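Local coordinates for major capsid protein (Human herpesvirus 1, PDB 1NO7), which forms the main shell of the herpes simplex virus capsid, this fragment being the upper domain of that protein, at residues G152-A157 and Y240-A245; A162-A167 and R210-V215; A245-L250 and K360-V365; F370-C375 and A565-L570. All blocks are in the same frame, centred on the assembly; numbering follows the deposited sequence.

Contact 1 of 4, residues G152-A157 and Y240-A245; sequences GRHAMA and YRDLVA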
loop_
_atom_site.group_PDB
_atom_site.type_symbol
_atom_site.label_atom_id
_atom_site.label_comp_id
_atom_site.label_asym_id
_atom_site.label_seq_id
_atom_site.Cartn_x
_atom_site.Cartn_y
_atom_site.Cartn_z
ATOM N N GLY A 152 -2.343 -19.168 21.210
ATOM C CA GLY A 152 -2.675 -18.313 22.337
ATOM C C GLY A 152 -2.995 -16.876 21.962
ATOM O O GLY A 152 -3.257 -16.048 22.837
ATOM N N ARG A 153 -2.958 -16.573 20.666
ATOM C CA ARG A 153 -3.267 -15.229 20.178
ATOM C C ARG A 153 -4.319 -15.334 19.083
ATOM O O ARG A 153 -4.602 -16.433 18.579
ATOM C CB ARG A 153 -2.028 -14.553 19.592
ATOM C CG ARG A 153 -0.830 -14.484 20.519
ATOM C CD ARG A 153 0.461 -14.211 19.726
ATOM N NE ARG A 153 1.649 -14.246 20.578
ATOM C CZ ARG A 153 1.935 -13.326 21.497
ATOM N NH1 ARG A 153 1.121 -12.290 21.680
ATOM N NH2 ARG A 153 3.029 -13.447 22.241
ATOM N N HIS A 154 -4.871 -14.178 18.708
ATOM C CA HIS A 154 -5.907 -14.072 17.679
ATOM C C HIS A 154 -5.709 -15.002 16.471
ATOM O O HIS A 154 -4.575 -15.366 16.122
ATOM C CB HIS A 154 -6.001 -12.627 17.185
ATOM C CG HIS A 154 -7.099 -12.406 16.194
ATOM N ND1 HIS A 154 -8.414 -12.228 16.567
ATOM C CD2 HIS A 154 -7.087 -12.395 14.842
ATOM C CE1 HIS A 154 -9.165 -12.117 15.487
ATOM N NE2 HIS A 154 -8.384 -12.215 14.426
ATOM N N ALA A 155 -6.821 -15.372 15.828
ATOM C CA ALA A 155 -6.730 -16.265 14.674
ATOM C C ALA A 155 -7.923 -16.210 13.725
ATOM O O ALA A 155 -8.939 -16.886 13.946
ATOM C CB ALA A 155 -6.510 -17.712 15.152
ATOM N N MET A 156 -7.774 -15.427 12.656
ATOM C CA MET A 156 -8.809 -15.269 11.631
ATOM C C MET A 156 -9.453 -16.636 11.328
ATOM O O MET A 156 -8.760 -17.604 11.002
ATOM C CB MET A 156 -8.179 -14.640 10.362
ATOM C CG MET A 156 -7.652 -13.208 10.580
ATOM S SD MET A 156 -7.002 -12.435 9.064
ATOM C CE MET A 156 -5.202 -12.588 9.323
ATOM N N ALA A 157 -10.776 -16.716 11.465
ATOM C CA ALA A 157 -11.489 -17.971 11.226
ATOM C C ALA A 157 -11.439 -18.411 9.753
ATOM O O ALA A 157 -11.245 -17.590 8.851
ATOM C CB ALA A 157 -12.931 -17.836 11.690
ATOM N N TYR A 240 -15.081 -8.509 7.926
ATOM C CA TYR A 240 -14.507 -7.180 8.150
ATOM C C TYR A 240 -14.021 -6.916 9.583
ATOM O O TYR A 240 -12.984 -6.262 9.785
ATOM C CB TYR A 240 -15.515 -6.103 7.750
ATOM C CG TYR A 240 -15.588 -5.938 6.268
ATOM C CD1 TYR A 240 -16.447 -6.726 5.485
ATOM C CD2 TYR A 240 -14.737 -5.046 5.634
ATOM C CE1 TYR A 240 -16.441 -6.620 4.096
ATOM C CE2 TYR A 240 -14.719 -4.933 4.269
ATOM C CZ TYR A 240 -15.562 -5.716 3.496
ATOM O OH TYR A 240 -15.458 -5.590 2.127
ATOM N N ARG A 241 -14.776 -7.405 10.569
ATOM C CA ARG A 241 -14.417 -7.223 11.974
ATOM C C ARG A 241 -13.167 -8.058 12.232
ATOM O O ARG A 241 -12.114 -7.528 12.603
ATOM C CB ARG A 241 -15.541 -7.716 12.890
ATOM C CG ARG A 241 -16.886 -7.022 12.722
ATOM C CD ARG A 241 -17.995 -7.896 13.317
ATOM N NE ARG A 241 -19.305 -7.252 13.310
ATOM C CZ ARG A 241 -19.611 -6.181 14.033
ATOM N NH1 ARG A 241 -18.701 -5.630 14.822
ATOM N NH2 ARG A 241 -20.830 -5.662 13.975
ATOM N N ASP A 242 -13.303 -9.368 12.014
ATOM C CA ASP A 242 -12.214 -10.314 12.211
ATOM C C ASP A 242 -10.911 -9.726 11.676
ATOM O O ASP A 242 -9.880 -9.761 12.350
ATOM C CB ASP A 242 -12.518 -11.631 11.495
ATOM C CG ASP A 242 -11.891 -12.822 12.186
ATOM O OD1 ASP A 242 -11.946 -13.945 11.636
ATOM O OD2 ASP A 242 -11.349 -12.633 13.298
ATOM N N LEU A 243 -10.963 -9.173 10.468
ATOM C CA LEU A 243 -9.777 -8.584 9.865
ATOM C C LEU A 243 -9.126 -7.625 10.853
ATOM O O LEU A 243 -8.002 -7.838 11.291
ATOM C CB LEU A 243 -10.144 -7.820 8.603
ATOM C CG LEU A 243 -9.205 -8.043 7.420
ATOM C CD1 LEU A 243 -9.658 -9.313 6.712
ATOM C CD2 LEU A 243 -9.251 -6.861 6.439
ATOM N N VAL A 244 -9.836 -6.567 11.217
ATOM C CA VAL A 244 -9.275 -5.598 12.149
ATOM C C VAL A 244 -8.910 -6.238 13.491
ATOM O O VAL A 244 -7.926 -5.852 14.122
ATOM C CB VAL A 244 -10.253 -4.459 12.429
ATOM C CG1 VAL A 244 -9.521 -3.363 13.226
ATOM C CG2 VAL A 244 -10.820 -3.927 11.120
ATOM N N ALA A 245 -9.710 -7.208 13.923
ATOM C CA ALA A 245 -9.474 -7.897 15.190
ATOM C C ALA A 245 -8.070 -8.523 15.214
ATOM O O ALA A 245 -7.447 -8.666 16.280
ATOM C CB ALA A 245 -10.541 -8.978 15.399
#

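Contact 2 of 4, residues A162-A167 and R210-V215; sequences AAVRGA and RCAAFV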
loop_
_atom_site.group_PDB
_atom_site.type_symbol
_atom_site.label_atom_id
_atom_site.label_comp_id
_atom_site.label_asym_id
_atom_site.label_seq_id
_atom_site.Cartn_x
_atom_site.Cartn_y
_atom_site.Cartn_z
ATOM N N ALA A 162 -10.823 -17.416 3.658
ATOM C CA ALA A 162 -11.312 -17.739 2.321
ATOM C C ALA A 162 -11.977 -16.500 1.717
ATOM O O ALA A 162 -11.812 -16.220 0.526
ATOM C CB ALA A 162 -12.300 -18.896 2.383
ATOM N N ALA A 163 -12.713 -15.757 2.543
ATOM C CA ALA A 163 -13.380 -14.542 2.093
ATOM C C ALA A 163 -12.356 -13.536 1.560
ATOM O O ALA A 163 -12.361 -13.192 0.376
ATOM C CB ALA A 163 -14.159 -13.921 3.240
ATOM N N VAL A 164 -11.467 -13.075 2.432
ATOM C CA VAL A 164 -10.456 -12.104 2.029
ATOM C C VAL A 164 -9.470 -12.598 0.980
ATOM O O VAL A 164 -9.085 -11.852 0.063
ATOM C CB VAL A 164 -9.635 -11.632 3.210
ATOM C CG1 VAL A 164 -8.659 -10.570 2.745
ATOM C CG2 VAL A 164 -10.549 -11.073 4.274
ATOM N N ARG A 165 -9.016 -13.839 1.122
ATOM C CA ARG A 165 -8.082 -14.343 0.132
ATOM C C ARG A 165 -8.838 -14.200 -1.184
ATOM O O ARG A 165 -8.466 -13.391 -2.050
ATOM C CB ARG A 165 -7.730 -15.804 0.389
ATOM C CG ARG A 165 -6.587 -16.262 -0.485
ATOM C CD ARG A 165 -6.353 -17.734 -0.355
ATOM N NE ARG A 165 -5.786 -18.076 0.939
ATOM C CZ ARG A 165 -5.684 -19.320 1.385
ATOM N NH1 ARG A 165 -6.118 -20.327 0.634
ATOM N NH2 ARG A 165 -5.140 -19.563 2.569
ATOM N N GLY A 166 -9.925 -14.962 -1.295
ATOM C CA GLY A 166 -10.769 -14.922 -2.481
ATOM C C GLY A 166 -10.803 -13.541 -3.119
ATOM O O GLY A 166 -10.532 -13.400 -4.321
ATOM N N ALA A 167 -11.120 -12.522 -2.324
ATOM C CA ALA A 167 -11.155 -11.166 -2.846
ATOM C C ALA A 167 -9.857 -10.927 -3.628
ATOM O O ALA A 167 -9.878 -10.577 -4.826
ATOM C CB ALA A 167 -11.272 -10.166 -1.701
ATOM N N ARG A 210 -18.830 -15.056 -1.663
ATOM C CA ARG A 210 -18.483 -14.688 -0.291
ATOM C C ARG A 210 -17.071 -14.087 -0.221
ATOM O O ARG A 210 -16.114 -14.788 0.091
ATOM C CB ARG A 210 -18.607 -15.932 0.581
ATOM C CG ARG A 210 -19.753 -16.822 0.117
ATOM C CD ARG A 210 -20.032 -17.989 1.049
ATOM N NE ARG A 210 -20.551 -17.566 2.347
ATOM C CZ ARG A 210 -21.534 -16.685 2.514
ATOM N NH1 ARG A 210 -22.117 -16.117 1.462
ATOM N NH2 ARG A 210 -21.948 -16.381 3.739
ATOM N N CYS A 211 -16.950 -12.785 -0.503
ATOM C CA CYS A 211 -15.655 -12.083 -0.503
ATOM C C CYS A 211 -15.729 -10.650 0.008
ATOM O O CYS A 211 -16.567 -9.857 -0.434
ATOM C CB CYS A 211 -15.078 -12.029 -1.909
ATOM S SG CYS A 211 -14.934 -13.634 -2.666
ATOM N N ALA A 212 -14.831 -10.310 0.923
ATOM C CA ALA A 212 -14.803 -8.967 1.483
ATOM C C ALA A 212 -14.648 -7.976 0.341
ATOM O O ALA A 212 -13.741 -8.097 -0.484
ATOM C CB ALA A 212 -13.657 -8.839 2.441
ATOM N N ALA A 213 -15.555 -7.007 0.302
ATOM C CA ALA A 213 -15.572 -5.987 -0.734
ATOM C C ALA A 213 -14.307 -5.139 -0.897
ATOM O O ALA A 213 -13.665 -5.226 -1.940
ATOM C CB ALA A 213 -16.773 -5.083 -0.535
ATOM N N PHE A 214 -13.916 -4.339 0.095
ATOM C CA PHE A 214 -12.736 -3.496 -0.132
ATOM C C PHE A 214 -11.437 -3.781 0.647
ATOM O O PHE A 214 -10.697 -2.836 0.980
ATOM C CB PHE A 214 -13.098 -2.034 0.080
ATOM C CG PHE A 214 -14.226 -1.560 -0.783
ATOM C CD1 PHE A 214 -15.518 -2.060 -0.602
ATOM C CD2 PHE A 214 -14.004 -0.596 -1.774
ATOM C CE1 PHE A 214 -16.570 -1.615 -1.382
ATOM C CE2 PHE A 214 -15.054 -0.136 -2.572
ATOM C CZ PHE A 214 -16.340 -0.645 -2.378
ATOM N N VAL A 215 -11.136 -5.056 0.911
ATOM C CA VAL A 215 -9.924 -5.442 1.657
ATOM C C VAL A 215 -8.594 -4.836 1.168
ATOM O O VAL A 215 -7.587 -4.874 1.887
ATOM C CB VAL A 215 -9.742 -6.933 1.622
ATOM C CG1 VAL A 215 -10.935 -7.607 2.236
ATOM C CG2 VAL A 215 -9.564 -7.373 0.170
#

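Contact 3 of 4, residues A245-L250 and K360-V365; sequences AHVEAL and KIYYYV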
loop_
_atom_site.group_PDB
_atom_site.type_symbol
_atom_site.label_atom_id
_atom_site.label_comp_id
_atom_site.label_asym_id
_atom_site.label_seq_id
_atom_site.Cartn_x
_atom_site.Cartn_y
_atom_site.Cartn_z
ATOM N N ALA A 245 -9.710 -7.208 13.923
ATOM C CA ALA A 245 -9.474 -7.897 15.190
ATOM C C ALA A 245 -8.070 -8.523 15.214
ATOM O O ALA A 245 -7.447 -8.666 16.280
ATOM C CB ALA A 245 -10.541 -8.978 15.399
ATOM N N HIS A 246 -7.587 -8.896 14.029
ATOM C CA HIS A 246 -6.271 -9.508 13.866
ATOM C C HIS A 246 -5.262 -8.378 13.926
ATOM O O HIS A 246 -4.435 -8.330 14.832
ATOM C CB HIS A 246 -6.184 -10.205 12.505
ATOM C CG HIS A 246 -5.029 -11.144 12.369
ATOM N ND1 HIS A 246 -5.058 -12.432 12.863
ATOM C CD2 HIS A 246 -3.824 -10.994 11.772
ATOM C CE1 HIS A 246 -3.919 -13.037 12.571
ATOM N NE2 HIS A 246 -3.153 -12.187 11.909
ATOM N N VAL A 247 -5.338 -7.461 12.963
ATOM C CA VAL A 247 -4.422 -6.329 12.941
ATOM C C VAL A 247 -4.346 -5.710 14.329
ATOM O O VAL A 247 -3.384 -5.006 14.650
ATOM C CB VAL A 247 -4.859 -5.249 11.924
ATOM C CG1 VAL A 247 -4.106 -3.924 12.190
ATOM C CG2 VAL A 247 -4.570 -5.749 10.489
ATOM N N GLU A 248 -5.347 -5.972 15.165
ATOM C CA GLU A 248 -5.313 -5.431 16.512
ATOM C C GLU A 248 -4.343 -6.246 17.352
ATOM O O GLU A 248 -3.610 -5.685 18.160
ATOM C CB GLU A 248 -6.706 -5.442 17.146
ATOM C CG GLU A 248 -7.632 -4.366 16.605
ATOM C CD GLU A 248 -8.942 -4.289 17.361
ATOM O OE1 GLU A 248 -8.922 -3.958 18.566
ATOM O OE2 GLU A 248 -9.996 -4.561 16.749
ATOM N N ALA A 249 -4.328 -7.564 17.152
ATOM C CA ALA A 249 -3.431 -8.442 17.910
ATOM C C ALA A 249 -1.997 -8.259 17.458
ATOM O O ALA A 249 -1.096 -8.146 18.284
ATOM C CB ALA A 249 -3.836 -9.906 17.754
ATOM N N LEU A 250 -1.784 -8.227 16.147
ATOM C CA LEU A 250 -0.441 -8.046 15.624
ATOM C C LEU A 250 0.184 -6.792 16.214
ATOM O O LEU A 250 1.407 -6.706 16.376
ATOM C CB LEU A 250 -0.478 -7.912 14.112
ATOM C CG LEU A 250 -1.119 -9.124 13.454
ATOM C CD1 LEU A 250 -1.238 -8.892 11.960
ATOM C CD2 LEU A 250 -0.278 -10.354 13.767
ATOM N N LYS A 360 0.318 0.377 8.423
ATOM C CA LYS A 360 1.588 -0.252 8.104
ATOM C C LYS A 360 1.484 -1.738 8.392
ATOM O O LYS A 360 1.909 -2.562 7.587
ATOM C CB LYS A 360 2.697 0.378 8.926
ATOM C CG LYS A 360 2.977 1.793 8.500
ATOM C CD LYS A 360 3.808 2.538 9.528
ATOM C CE LYS A 360 5.118 1.825 9.816
ATOM N NZ LYS A 360 5.870 2.585 10.859
ATOM N N ILE A 361 0.898 -2.083 9.533
ATOM C CA ILE A 361 0.746 -3.497 9.878
ATOM C C ILE A 361 -0.013 -4.222 8.769
ATOM O O ILE A 361 0.386 -5.307 8.318
ATOM C CB ILE A 361 -0.058 -3.701 11.157
ATOM C CG1 ILE A 361 0.674 -3.035 12.333
ATOM C CG2 ILE A 361 -0.317 -5.194 11.351
ATOM C CD1 ILE A 361 0.170 -3.445 13.741
ATOM N N TYR A 362 -1.107 -3.606 8.332
ATOM C CA TYR A 362 -1.957 -4.166 7.295
ATOM C C TYR A 362 -1.224 -4.324 5.961
ATOM O O TYR A 362 -1.188 -5.419 5.387
ATOM C CB TYR A 362 -3.175 -3.259 7.090
ATOM C CG TYR A 362 -4.271 -3.923 6.301
ATOM C CD1 TYR A 362 -5.129 -4.843 6.910
ATOM C CD2 TYR A 362 -4.405 -3.698 4.929
ATOM C CE1 TYR A 362 -6.098 -5.532 6.169
ATOM C CE2 TYR A 362 -5.365 -4.384 4.179
ATOM C CZ TYR A 362 -6.204 -5.300 4.807
ATOM O OH TYR A 362 -7.127 -6.006 4.075
ATOM N N TYR A 363 -0.639 -3.223 5.484
ATOM C CA TYR A 363 0.067 -3.193 4.200
ATOM C C TYR A 363 1.360 -4.000 4.097
ATOM O O TYR A 363 1.650 -4.591 3.037
ATOM C CB TYR A 363 0.343 -1.742 3.800
ATOM C CG TYR A 363 -0.905 -1.051 3.359
ATOM C CD1 TYR A 363 -1.968 -0.868 4.240
ATOM C CD2 TYR A 363 -1.075 -0.667 2.035
ATOM C CE1 TYR A 363 -3.179 -0.329 3.810
ATOM C CE2 TYR A 363 -2.281 -0.126 1.590
ATOM C CZ TYR A 363 -3.333 0.038 2.479
ATOM O OH TYR A 363 -4.539 0.547 2.027
ATOM N N TYR A 364 2.126 -4.024 5.191
ATOM C CA TYR A 364 3.391 -4.749 5.231
ATOM C C TYR A 364 3.265 -6.177 5.745
ATOM O O TYR A 364 4.164 -6.984 5.548
ATOM C CB TYR A 364 4.411 -3.979 6.069
ATOM C CG TYR A 364 4.925 -2.725 5.381
ATOM C CD1 TYR A 364 4.933 -1.493 6.053
ATOM C CD2 TYR A 364 5.430 -2.772 4.070
ATOM C CE1 TYR A 364 5.430 -0.325 5.439
ATOM C CE2 TYR A 364 5.936 -1.615 3.440
ATOM C CZ TYR A 364 5.928 -0.387 4.133
ATOM O OH TYR A 364 6.380 0.788 3.528
ATOM N N VAL A 365 2.161 -6.512 6.394
ATOM C CA VAL A 365 2.022 -7.881 6.869
ATOM C C VAL A 365 0.792 -8.567 6.291
ATOM O O VAL A 365 0.896 -9.536 5.519
ATOM C CB VAL A 365 1.906 -7.932 8.380
ATOM C CG1 VAL A 365 1.852 -9.379 8.841
ATOM C CG2 VAL A 365 3.075 -7.212 9.006
#

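Contact 4 of 4, residues F370-C375 and A565-L570; sequences FSRGRC and AGENAL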
loop_
_atom_site.group_PDB
_atom_site.type_symbol
_atom_site.label_atom_id
_atom_site.label_comp_id
_atom_site.label_asym_id
_atom_site.label_seq_id
_atom_site.Cartn_x
_atom_site.Cartn_y
_atom_site.Cartn_z
ATOM N N PHE A 370 -1.864 -12.388 2.661
ATOM C CA PHE A 370 -2.921 -12.871 1.760
ATOM C C PHE A 370 -2.589 -12.894 0.269
ATOM O O PHE A 370 -2.958 -13.832 -0.448
ATOM C CB PHE A 370 -4.189 -12.025 1.925
ATOM C CG PHE A 370 -4.878 -12.210 3.234
ATOM C CD1 PHE A 370 -4.848 -11.213 4.194
ATOM C CD2 PHE A 370 -5.546 -13.397 3.516
ATOM C CE1 PHE A 370 -5.473 -11.397 5.422
ATOM C CE2 PHE A 370 -6.176 -13.593 4.744
ATOM C CZ PHE A 370 -6.139 -12.589 5.703
ATOM N N SER A 371 -1.908 -11.853 -0.195
ATOM C CA SER A 371 -1.585 -11.724 -1.610
ATOM C C SER A 371 -0.376 -12.516 -2.046
ATOM O O SER A 371 -0.192 -12.744 -3.251
ATOM C CB SER A 371 -1.326 -10.259 -1.968
ATOM O OG SER A 371 -0.088 -9.822 -1.416
ATOM N N ARG A 372 0.468 -12.900 -1.080
ATOM C CA ARG A 372 1.685 -13.653 -1.374
ATOM C C ARG A 372 2.400 -13.002 -2.553
ATOM O O ARG A 372 2.873 -13.695 -3.461
ATOM C CB ARG A 372 1.361 -15.114 -1.708
ATOM C CG ARG A 372 0.799 -15.927 -0.550
ATOM C CD ARG A 372 1.721 -15.865 0.660
ATOM N NE ARG A 372 1.758 -17.121 1.410
ATOM C CZ ARG A 372 0.712 -17.659 2.026
ATOM N NH1 ARG A 372 -0.461 -17.047 1.982
ATOM N NH2 ARG A 372 0.838 -18.808 2.680
ATOM N N GLY A 373 2.440 -11.668 -2.554
ATOM C CA GLY A 373 3.130 -10.945 -3.612
ATOM C C GLY A 373 2.404 -10.712 -4.927
ATOM O O GLY A 373 2.725 -9.754 -5.641
ATOM N N ARG A 374 1.454 -11.575 -5.275
ATOM C CA ARG A 374 0.714 -11.389 -6.520
ATOM C C ARG A 374 -0.196 -10.186 -6.319
ATOM O O ARG A 374 -1.354 -10.358 -5.931
ATOM C CB ARG A 374 -0.156 -12.608 -6.829
ATOM C CG ARG A 374 0.558 -13.947 -6.812
ATOM C CD ARG A 374 -0.439 -15.089 -7.034
ATOM N NE ARG A 374 -1.592 -14.987 -6.135
ATOM C CZ ARG A 374 -1.527 -15.105 -4.809
ATOM N NH1 ARG A 374 -0.359 -15.338 -4.223
ATOM N NH2 ARG A 374 -2.623 -14.965 -4.064
ATOM N N CYS A 375 0.319 -8.981 -6.564
ATOM C CA CYS A 375 -0.458 -7.746 -6.406
ATOM C C CYS A 375 0.514 -6.589 -6.503
ATOM O O CYS A 375 1.718 -6.793 -6.343
ATOM C CB CYS A 375 -1.145 -7.691 -5.047
ATOM S SG CYS A 375 -0.034 -7.170 -3.760
ATOM N N ALA A 565 2.629 -21.326 4.760
ATOM C CA ALA A 565 1.889 -21.394 6.008
ATOM C C ALA A 565 0.501 -20.769 5.895
ATOM O O ALA A 565 0.240 -19.958 5.005
ATOM C CB ALA A 565 2.676 -20.698 7.103
ATOM N N GLY A 566 -0.386 -21.159 6.804
ATOM C CA GLY A 566 -1.716 -20.588 6.804
ATOM C C GLY A 566 -1.495 -19.112 7.039
ATOM O O GLY A 566 -0.449 -18.730 7.572
ATOM N N GLU A 567 -2.447 -18.273 6.646
ATOM C CA GLU A 567 -2.270 -16.846 6.845
ATOM C C GLU A 567 -1.993 -16.508 8.307
ATOM O O GLU A 567 -1.014 -15.817 8.603
ATOM C CB GLU A 567 -3.484 -16.071 6.336
ATOM C CG GLU A 567 -3.437 -15.772 4.834
ATOM C CD GLU A 567 -3.614 -17.021 3.960
ATOM O OE1 GLU A 567 -3.570 -16.885 2.708
ATOM O OE2 GLU A 567 -3.797 -18.127 4.525
ATOM N N ASN A 568 -2.823 -17.008 9.223
ATOM C CA ASN A 568 -2.615 -16.731 10.648
ATOM C C ASN A 568 -1.151 -16.908 11.055
ATOM O O ASN A 568 -0.553 -16.016 11.673
ATOM C CB ASN A 568 -3.496 -17.635 11.505
ATOM C CG ASN A 568 -4.921 -17.143 11.582
ATOM O OD1 ASN A 568 -5.855 -17.856 11.206
ATOM N ND2 ASN A 568 -5.100 -15.914 12.070
ATOM N N ALA A 569 -0.580 -18.059 10.706
ATOM C CA ALA A 569 0.816 -18.342 11.017
ATOM C C ALA A 569 1.683 -17.296 10.310
ATOM O O ALA A 569 2.266 -16.391 10.942
ATOM C CB ALA A 569 1.175 -19.739 10.528
ATOM N N LEU A 570 1.732 -17.419 8.985
ATOM C CA LEU A 570 2.516 -16.516 8.145
ATOM C C LEU A 570 2.391 -15.059 8.571
ATOM O O LEU A 570 3.262 -14.237 8.273
ATOM C CB LEU A 570 2.089 -16.666 6.684
ATOM C CG LEU A 570 2.608 -15.588 5.741
ATOM C CD1 LEU A 570 4.110 -15.490 5.839
ATOM C CD2 LEU A 570 2.180 -15.935 4.315
#

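Contact 1 of 4, residues G152-A157 and Y240-A245
Asp242 and the main chain of Ala157 make the hydrogen bond of this contact. The donor is Ala157 N and the acceptor Asp242 OD1, 3.0 Å apart, with an N-H...O angle of 157°. OD1 accepts with its syn lone pair, on the side of the other carboxylate oxygen. The same oxygen is hydrogen-bonded to Thr160 OG1, so two groups grip it. Ala157 is the N-cap residue of helix 158-169, and Asp242 therefore ties the start of that helix to the middle of helix 234-256.

The second carboxylate oxygen meets an imidazole. His154 CG lies anti to the backbone N (chi1 -176°), which carries CG toward the helix. Asp242 OD2 lies near the plane of the His154 ring, at its edge, 3.1 Å from CE1 and 3.2 Å from NE2. The ring and carboxylate planes are 73° apart.

The rest is packing. The carbonyl O of Ala245 sits over the centre of one face of the His154 ring, 3.7 Å above its plane. Ala245 CB approaches His154 CE1. Met156 borders the carboxylate with its backbone, CA lying 3.4 Å from Asp242 OD1.

The loop before helix 158-169 is thus held against helix 234-256 at the protein surface. One carboxylate oxygen, bonded to both Ala157 N and Thr160 OG1, fixes it there, while OD2 lies beside the edge of the imidazole.

Contact 2 of 4, residues A162-A167 and R210-V215
Ala163 meets the loop through its backbone. Its CA is 3.4 Å from Arg210 O in a CA-H...O contact with an angle of 156° at the hydrogen. Its carbonyl O receives a second such contact from Cys211 CA at 3.6 Å. That oxygen also accepts the helical bond from Ala167 N.

Val164 follows with both methyls turned to the loop. CG1 is anti to the backbone N (chi1 -177°) and lies 3.8 Å from Val215 CG1, an atom whose exact position is doubtful. CG2 lies 4.2 Å from Ala212 CB. Leu243 of helix 234-256 also packs on Val164.

Helix 158-169 here rests one flank on the irregular link between helices 195-208 and 218-226, within the largely helical part of the upper domain. Apart from Val164, the helix residues facing the link are alanine and glycine, and the CA atoms of Ala163 and Cys211 come within 4.2 Å.

At Gly166 the helix passes Cys211 SG, which is 4.2 Å from Gly166 C. Ala167 points its methyl at the loop. Its CB is 3.4 Å from Ala212 O and 3.8 Å from Val215 CG2, with Cys211 CB close by. Met490 packs against both Ala167 and Val215.

Contact 3 of 4, residues A245-L250 and K360-V365
Val247 overlaps the edge of the Tyr362 ring with one methyl and the side chain of Ile361 with the other. Its CG2 lies in the plane of the ring, 3.7 Å from Tyr362 CD1, and the two side chains cross at about a right angle. Its CG1, anti to the backbone N (chi1 165°), is 4.1 Å from Ile361 CG2.

Ile361 reaches in between Val247 and Leu250. Its CD1 points to the helix backbone, 4.0 Å from Val247 O. Its CG2 meets Leu250 CD1 at 3.9 Å and is equally near Leu250 CB.

This is a nearly perpendicular helix crossing in the helical core of the upper domain. The short segments of helices 234-256 and 353-371 cross at 95°, with their axes 10.0 Å apart at the closest. Segment 360-365 carries a wider pi-type turn at 362-365.

Val365, at the end of that turn, touches Leu250 more loosely, with CG1 4.4 Å from Leu250 CD1. Met366 continues the apolar surface on both Val247 and Leu250, while Thr571 and Tyr572 of helix 567-577 border Leu250. The phenol of Tyr362 finds its polar partner elsewhere. Its OH is hydrogen-bonded to Val215 O, and its ring meets that of Tyr218.

Contact 4 of 4, residues F370-C375 and A565-L570
Arg372 lays one guanidinium face against a methyl while its edge meets two oxygens. Leu570 CD2 sits over the centre of the group, 3.1 Å above its plane, and the two side chains meet tip to tip. In the plane, at the edge, Arg372 NH1 forms a salt bridge with Glu567 OE1 at 3.2 Å; the hydrogen bond within it is weak, with an angle of 136°. Arg372 NH2 gives another weak bond to Ala565 O at 2.7 Å.

The guanidinium and carboxylate planes are 80° apart. Arg372 has left the helix with positive phi, just after helix 353-371 ends, and lies inside the type I' turn from Ser371 to Arg374. Its chain is bent at chi2 (-54°), which swings CD toward Leu570; CD is 3.7 Å from Leu570 CD2.

Glu567 opens helix 567-577, directly after the N-cap residue Gly566. Its CG approaches Phe370 CD2 at 3.4 Å, the side chains crossing at a slant. Met156, Ile161 and Phe168 also pack on Phe370.

The other carboxylate oxygen, Glu567 OE2, pairs with Arg165 of helix 158-169. The end of one helix and the start of another are therefore joined by a buried carboxylate between two arginines. These two positive charges probably keep Glu567 ionised.

In the fold
Contact 1 lies at the surface; contacts 2, 3 and 4 are buried. Contacts 1 and 3 share helix 234-256 and Ala245, while contacts 3 and 4 share helix 353-371. Helix 158-169 carries the first segment of contact 2 and begins directly after segment 152-157 of contact 1. Contacts 1 and 4 each set a carboxylate by the start of a helix; contact 4 adds apolar packing and a salt bridge. Contacts 2 and 3 are mainly apolar, although contact 2 adds CA-H...O contacts. A salt bridge links contact 2 to contact 4, and probable hydrogen bonds from tyrosine hydroxyls link it to contacts 1 and 3.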